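Local coordinates for protein esterase YdiI (Escherichia coli, PDB 4K49) that hydrolyses 1,4-dihydroxy-2-naphthoyl-CoA to 1,4-dihydroxy-2-naphthoate and CoA in menaquinone biosynthesis, and also accepts many other acyl-CoA thioesters, at residues A[57-62]-A[87-92]. Numbering follows the deposited sequence.
With HFQ (2,4-dihydroxyphenacyl coenzyme A), chain E.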
# COMPACT_ATOMS: atom_id res chain seq x y z
N ALA A 57 -1.98 -2.90 -2.80
CA ALA A 57 -2.35 -4.08 -2.02
C ALA A 57 -1.10 -4.89 -1.66
O ALA A 57 -0.98 -5.40 -0.54
CB ALA A 57 -3.37 -4.92 -2.78
N SER A 58 -0.17 -5.02 -2.61
CA SER A 58 1.12 -5.64 -2.31
C SER A 58 1.83 -4.92 -1.16
O SER A 58 2.39 -5.55 -0.25
CB SER A 58 2.02 -5.68 -3.55
OG SER A 58 1.51 -6.61 -4.49
N VAL A 59 1.77 -3.60 -1.18
CA VAL A 59 2.41 -2.84 -0.12
C VAL A 59 1.65 -2.99 1.21
O VAL A 59 2.25 -2.96 2.28
CB VAL A 59 2.60 -1.37 -0.52
CG1 VAL A 59 3.27 -0.57 0.61
CG2 VAL A 59 3.44 -1.30 -1.79
N VAL A 60 0.33 -3.18 1.14
CA VAL A 60 -0.41 -3.41 2.38
C VAL A 60 0.08 -4.71 3.03
O VAL A 60 0.34 -4.78 4.25
CB VAL A 60 -1.93 -3.49 2.15
CG1 VAL A 60 -2.62 -3.94 3.42
CG2 VAL A 60 -2.48 -2.11 1.74
N LEU A 61 0.24 -5.73 2.21
CA LEU A 61 0.78 -7.00 2.70
C LEU A 61 2.18 -6.82 3.29
O LEU A 61 2.45 -7.29 4.38
CB LEU A 61 0.81 -8.03 1.57
CG LEU A 61 1.34 -9.42 1.94
CD1 LEU A 61 0.53 -10.09 3.07
CD2 LEU A 61 1.36 -10.28 0.71
N ALA A 62 3.06 -6.13 2.56
CA ALA A 62 4.42 -5.91 3.06
C ALA A 62 4.43 -5.14 4.37
O ALA A 62 5.12 -5.51 5.33
CB ALA A 62 5.26 -5.21 2.01
N ALA A 87 8.80 -0.27 -2.44
CA ALA A 87 8.58 -1.55 -3.11
C ALA A 87 8.81 -1.43 -4.60
O ALA A 87 8.59 -0.38 -5.21
CB ALA A 87 7.16 -2.05 -2.85
N ASN A 88 9.26 -2.53 -5.19
CA ASN A 88 9.35 -2.63 -6.63
C ASN A 88 8.35 -3.67 -7.08
O ASN A 88 8.32 -4.79 -6.54
CB ASN A 88 10.76 -3.04 -7.06
CG ASN A 88 10.99 -2.86 -8.54
OD1 ASN A 88 10.43 -3.60 -9.36
ND2 ASN A 88 11.79 -1.85 -8.89
N HIS A 89 7.51 -3.31 -8.05
CA HIS A 89 6.55 -4.24 -8.61
C HIS A 89 7.19 -4.95 -9.81
O HIS A 89 7.17 -4.44 -10.93
CB HIS A 89 5.26 -3.49 -9.03
CG HIS A 89 4.64 -2.69 -7.91
ND1 HIS A 89 4.22 -3.26 -6.73
CD2 HIS A 89 4.35 -1.37 -7.82
CE1 HIS A 89 3.71 -2.33 -5.95
NE2 HIS A 89 3.77 -1.17 -6.59
N VAL A 90 7.76 -6.13 -9.56
CA VAL A 90 8.57 -6.80 -10.58
C VAL A 90 7.74 -7.72 -11.50
O VAL A 90 8.14 -7.99 -12.63
CB VAL A 90 9.75 -7.60 -9.98
CG1 VAL A 90 10.59 -6.72 -9.07
CG2 VAL A 90 9.25 -8.76 -9.20
N ARG A 91 6.61 -8.20 -11.01
CA ARG A 91 5.74 -9.05 -11.81
C ARG A 91 4.30 -8.91 -11.35
O ARG A 91 4.03 -8.82 -10.15
CB ARG A 91 6.17 -10.52 -11.74
CG ARG A 91 5.22 -11.49 -12.46
CD ARG A 91 5.63 -12.95 -12.26
NE ARG A 91 6.92 -13.22 -12.88
CZ ARG A 91 7.07 -13.55 -14.17
NH1 ARG A 91 8.28 -13.78 -14.65
NH2 ARG A 91 6.01 -13.65 -14.96
N SER A 92 3.37 -8.87 -12.30
CA SER A 92 1.97 -8.70 -11.97
C SER A 92 1.36 -10.03 -11.54
O SER A 92 1.90 -11.10 -11.84
CB SER A 92 1.21 -8.13 -13.17
OG SER A 92 1.23 -9.04 -14.25
CB HFQ E . -0.44 -0.13 -10.62
N1A HFQ E . 0.81 -4.79 -22.75
O1A HFQ E . 9.75 -7.82 -20.56
P1A HFQ E . 8.98 -7.28 -19.32
C1B HFQ E . -1.80 -0.08 -9.86
O1B HFQ E . -1.95 -0.74 -8.78
C1D HFQ E . 3.87 -7.69 -20.11
S1P HFQ E . -0.23 -1.55 -11.70
C2A HFQ E . 0.54 -5.58 -21.69
O2A HFQ E . 9.63 -7.80 -18.03
P2A HFQ E . 9.97 -4.89 -18.48
C2B HFQ E . -2.96 0.70 -10.35
O2B HFQ E . -6.30 2.91 -11.49
C2D HFQ E . 4.59 -8.70 -20.76
O2D HFQ E . 3.74 -9.59 -21.49
C2P HFQ E . 0.04 -2.99 -10.69
N3A HFQ E . 1.51 -6.30 -21.10
O3A HFQ E . 8.95 -5.74 -19.34
C3B HFQ E . -3.89 1.12 -9.40
O3B HFQ E . -2.24 0.64 -12.66
C3D HFQ E . 5.36 -9.39 -19.77
O3D HFQ E . 4.79 -10.69 -19.47
P3D HFQ E . 5.75 -12.03 -19.51
C3P HFQ E . 1.37 -3.07 -10.02
C4A HFQ E . 2.78 -6.24 -21.57
O4A HFQ E . 11.33 -5.25 -18.87
C4B HFQ E . -4.99 1.84 -9.78
C4D HFQ E . 5.38 -8.55 -18.60
O4D HFQ E . 4.64 -7.35 -18.97
N4P HFQ E . 2.42 -3.11 -10.90
C5A HFQ E . 3.10 -5.43 -22.66
O5A HFQ E . 9.69 -3.40 -18.80
C5B HFQ E . -5.18 2.17 -11.13
C5D HFQ E . 6.78 -8.19 -18.32
O5D HFQ E . 7.49 -7.76 -19.42
C5P HFQ E . 2.63 -4.27 -11.68
O5P HFQ E . 1.87 -5.30 -11.55
C6A HFQ E . 2.05 -4.69 -23.26
N6A HFQ E . 2.31 -3.84 -24.39
O6A HFQ E . 9.70 -5.12 -16.96
C6B HFQ E . -4.25 1.75 -12.09
C6P HFQ E . 3.79 -4.34 -12.65
N7A HFQ E . 4.45 -5.58 -22.89
O7A HFQ E . 6.87 -11.86 -20.66
C7B HFQ E . -3.15 1.02 -11.70
C7P HFQ E . 4.59 -5.65 -12.56
C8A HFQ E . 4.95 -6.45 -21.98
O8A HFQ E . 6.38 -12.20 -18.21
N8P HFQ E . 5.94 -5.55 -13.11
N9A HFQ E . 3.94 -6.84 -21.18
O9A HFQ E . 4.88 -13.26 -19.81
C9P HFQ E . 6.13 -5.74 -14.56
O9P HFQ E . 5.19 -5.99 -15.24
CAP HFQ E . 7.54 -5.60 -15.12
OAP HFQ E . 8.44 -5.66 -14.06
CBP HFQ E . 7.74 -4.23 -15.80
CCP HFQ E . 9.15 -4.08 -16.20
CDP HFQ E . 6.81 -4.06 -17.01
CEP HFQ E . 7.39 -3.18 -14.82
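Val59, Ser58, Ala87 and His89 form a small, buried van der Waals contact, with one apolar pair at its centre, where the central helix of the hotdog fold, 55-72, packs against the end of strand 80-89 beside the coenzyme A-binding pocket. No hydrogen bond joins the two segments, and the axes of helix 57-62 and strand 87-89 come no closer than 9.7 Å, so side chains bridge the gap. Val59 CG2 meets Ala87 CB at 3.9 Å; CG1 lies anti to the backbone N (chi1 180°), which leaves CG2, beside that N, as the methyl that reaches the strand. Alanine's single methyl lets the strand lie close to the valine branch. Val59 also packs on Val59 of the second subunit, near the dimer interface, across which the sheet continues through Ala87 and Asn88.

The imidazole of His89 has the small CB of Ser58 at its edge, 4.5 Å from CE1, while Val59 CG2 approaches CE1 obliquely. Histidine offers a flat face to C3P of the bound 2,4-dihydroxyphenacyl-CoA (HFQ), 3.8 Å above the ring plane and nearer its margin than its centre, and NE2, hydrogen-bonded to OE2 of Glu63 of the second subunit, the inferred nucleophile or proton acceptor. HFQ N8P donates to His89 O at 2.7 Å, and HFQ OAP to Val90 O at 2.8 Å. An alanine here lacks the ring, and would probably leave that Glu63 without this hydrogen-bond partner and C3P without the face it rests on. The chemistry implies a division of labour: helix carbons border the imidazole, NE2 is tied to the other subunit's carboxylate, and backbone oxygens grip the pantetheine arm.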